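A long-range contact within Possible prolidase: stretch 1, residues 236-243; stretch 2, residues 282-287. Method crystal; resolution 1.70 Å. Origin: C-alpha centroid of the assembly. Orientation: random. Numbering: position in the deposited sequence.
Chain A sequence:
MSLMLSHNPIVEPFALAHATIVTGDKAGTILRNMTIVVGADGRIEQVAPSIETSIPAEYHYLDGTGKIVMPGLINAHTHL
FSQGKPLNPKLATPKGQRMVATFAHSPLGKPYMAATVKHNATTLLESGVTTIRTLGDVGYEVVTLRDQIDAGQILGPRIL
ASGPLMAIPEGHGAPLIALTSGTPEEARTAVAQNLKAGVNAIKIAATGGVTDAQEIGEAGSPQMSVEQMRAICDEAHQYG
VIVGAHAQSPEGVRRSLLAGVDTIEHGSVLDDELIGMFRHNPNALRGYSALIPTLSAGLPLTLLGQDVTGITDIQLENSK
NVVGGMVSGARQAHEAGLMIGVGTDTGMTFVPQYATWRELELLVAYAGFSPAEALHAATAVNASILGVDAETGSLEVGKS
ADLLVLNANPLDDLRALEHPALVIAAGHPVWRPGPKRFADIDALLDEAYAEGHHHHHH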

# COMPACT_ATOMS: atom_id res chain seq x y z
N ALA A 236 18.92 -6.88 4.85
CA ALA A 236 17.99 -5.76 4.92
C ALA A 236 17.62 -5.44 6.37
O ALA A 236 17.59 -4.28 6.77
N HIS A 237 17.36 -6.48 7.15
CA HIS A 237 16.97 -6.30 8.55
C HIS A 237 18.05 -5.67 9.41
O HIS A 237 17.76 -5.01 10.41
N GLN A 238 19.31 -5.86 9.01
CA GLN A 238 20.42 -5.27 9.75
C GLN A 238 20.27 -3.76 9.71
O GLN A 238 20.74 -3.06 10.61
N TYR A 239 19.62 -3.26 8.66
CA TYR A 239 19.41 -1.83 8.49
C TYR A 239 17.98 -1.42 8.78
O TYR A 239 17.58 -0.30 8.48
N GLY A 240 17.22 -2.33 9.39
CA GLY A 240 15.85 -2.04 9.74
C GLY A 240 14.92 -1.83 8.55
O GLY A 240 13.91 -1.14 8.67
N VAL A 241 15.27 -2.42 7.42
CA VAL A 241 14.46 -2.29 6.22
C VAL A 241 13.52 -3.49 6.03
O VAL A 241 13.96 -4.63 6.12
N ILE A 242 12.24 -3.22 5.78
CA ILE A 242 11.29 -4.31 5.59
C ILE A 242 11.35 -4.89 4.18
O ILE A 242 11.52 -4.17 3.20
N VAL A 243 11.19 -6.21 4.11
CA VAL A 243 11.26 -6.94 2.86
C VAL A 243 9.91 -7.52 2.45
O VAL A 243 9.20 -8.09 3.28
N PRO A 282 10.24 -15.79 13.54
CA PRO A 282 11.47 -15.40 14.24
C PRO A 282 12.52 -14.72 13.36
O PRO A 282 13.43 -14.07 13.87
N ASN A 283 12.39 -14.87 12.05
CA ASN A 283 13.35 -14.28 11.13
C ASN A 283 12.88 -12.97 10.50
O ASN A 283 13.63 -12.34 9.76
N ALA A 284 11.64 -12.58 10.78
CA ALA A 284 11.11 -11.33 10.25
C ALA A 284 11.59 -10.19 11.15
O ALA A 284 11.87 -10.40 12.33
N LEU A 285 11.67 -8.99 10.59
CA LEU A 285 12.13 -7.83 11.35
C LEU A 285 11.42 -7.63 12.69
O LEU A 285 12.06 -7.35 13.70
N ARG A 286 10.10 -7.78 12.70
CA ARG A 286 9.34 -7.59 13.92
C ARG A 286 8.69 -8.85 14.49
O ARG A 286 7.78 -8.78 15.31
N GLY A 287 9.19 -10.00 14.06
CA GLY A 287 8.68 -11.26 14.57
C GLY A 287 7.39 -11.78 13.96
O GLY A 287 6.85 -12.78 14.43

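This is a small, side-chain-driven contact in which the imidazole of H237, in the helical part of the first stretch, lies against the backbone and the leucine of a beta turn, with a minor apolar patch beside it and one water joining the polar edge. The two stretches bury 290 Å² in total, and the bulk of it belongs to H237 and L285, whose CA atoms define the register at 5.8 Å. Both residues direct CA-to-CB toward the opposing stretch.

H237 adopts the m rotamer at chi1 with chi2 at 167°, which sets its ring against the chain from N283 to L285. L285 CB sits 4.0 Å from the centroid of the H237 ring and 18° off the ring normal, a CH-pi contact over the face. Backbone atom L285 N is over a face as well, 3.3 Å from H237 CE1. At the ring edge, near its plane, N283 O approaches H237 CE1 to 3.2 Å. A flat ring can thus serve an aliphatic carbon and a carbonyl at once, one by its face and the other by its edge.

A water adds a polar link between the two stretches. Water 1 donates a hydrogen bond to N283 O at 3.0 Å and is hydrogen-bonded to H237 ND1 at 2.7 Å, so it ties the imidazole to the carbonyl. H237 NE2 is satisfied elsewhere in the structure, leaving the ring held from both of its nitrogens.

L285, with chi1 t and chi2 p, carries its CD2 past the histidine, so that L285 CD2 lies 3.7 Å from G240 O and 3.9 Å from I242 CG2. G240 has positive phi, which by itself favours glycine, and its backbone turns the chain after the helix; G240 N donates a hydrogen bond to H237 O at 2.9 Å. I242, p at chi1 and t at chi2, points sideways, yet its CG2 reaches both L285 and R286.

R286 also leaves its backbone sideways, but its end comes nearer: I242 CG2 lies over one face of the guanidinium, 3.7 Å from R286 NH2. Arginine here offers a flat surface to a methyl while NH1 and NH2 find hydrogen-bonding partners elsewhere in the structure.

The turn that presents L285 and R286 is type I, from A284 to G287, closed by G287 N to A284 O at 3.2 Å. A284 turns its CB away, so it meets the imidazole through its backbone, with A284 CA 3.8 Å from H237 CE1.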

# COMPACT_ATOMS: atom_id res chain seq x y z
CB ALA A 236 16.73 -6.09 4.14
CB HIS A 237 16.52 -7.64 9.13
CG HIS A 237 15.27 -8.17 8.51
ND1 HIS A 237 14.83 -9.46 8.69
CD2 HIS A 237 14.36 -7.57 7.70
CE1 HIS A 237 13.71 -9.64 8.02
NE2 HIS A 237 13.40 -8.51 7.41
CB GLN A 238 21.75 -5.66 9.11
CG GLN A 238 22.26 -7.03 9.50
CD GLN A 238 23.60 -7.32 8.85
OE1 GLN A 238 24.48 -6.46 8.81
NE2 GLN A 238 23.76 -8.54 8.35
CB TYR A 239 19.81 -1.43 7.07
CG TYR A 239 21.30 -1.54 6.85
CD1 TYR A 239 22.14 -0.48 7.18
CD2 TYR A 239 21.88 -2.71 6.36
CE1 TYR A 239 23.52 -0.58 7.04
CE2 TYR A 239 23.26 -2.83 6.22
CZ TYR A 239 24.08 -1.76 6.57
OH TYR A 239 25.44 -1.85 6.45
CB VAL A 241 15.36 -2.12 4.98
CG1 VAL A 241 14.54 -2.15 3.71
CG2 VAL A 241 16.12 -0.80 5.08
CB ILE A 242 9.83 -3.87 5.88
CG1 ILE A 242 9.45 -2.69 4.99
CG2 ILE A 242 9.67 -3.51 7.35
CD1 ILE A 242 7.96 -2.37 5.01
CB VAL A 243 12.27 -8.09 2.97
CG1 VAL A 243 12.33 -8.88 1.67
CG2 VAL A 243 13.64 -7.53 3.32
CB PRO A 282 11.96 -16.72 14.83
CG PRO A 282 11.54 -17.71 13.80
CD PRO A 282 10.12 -17.26 13.49
CB ASN A 283 13.73 -15.30 10.06
CG ASN A 283 14.44 -16.51 10.64
OD1 ASN A 283 15.48 -16.37 11.28
ND2 ASN A 283 13.87 -17.69 10.43
CB ALA A 284 9.58 -11.37 10.22
CB LEU A 285 12.00 -6.57 10.49
CG LEU A 285 12.56 -5.28 11.09
CD1 LEU A 285 14.05 -5.46 11.39
CD2 LEU A 285 12.34 -4.13 10.11
CB ARG A 286 8.30 -6.49 13.69
CG ARG A 286 8.97 -5.18 13.33
CD ARG A 286 8.17 -4.34 12.37
NE ARG A 286 7.81 -5.07 11.15
CZ ARG A 286 7.19 -4.51 10.13
NH1 ARG A 286 6.87 -3.22 10.18
NH2 ARG A 286 6.85 -5.23 9.06
O HOH W 1 16.44 -11.32 9.77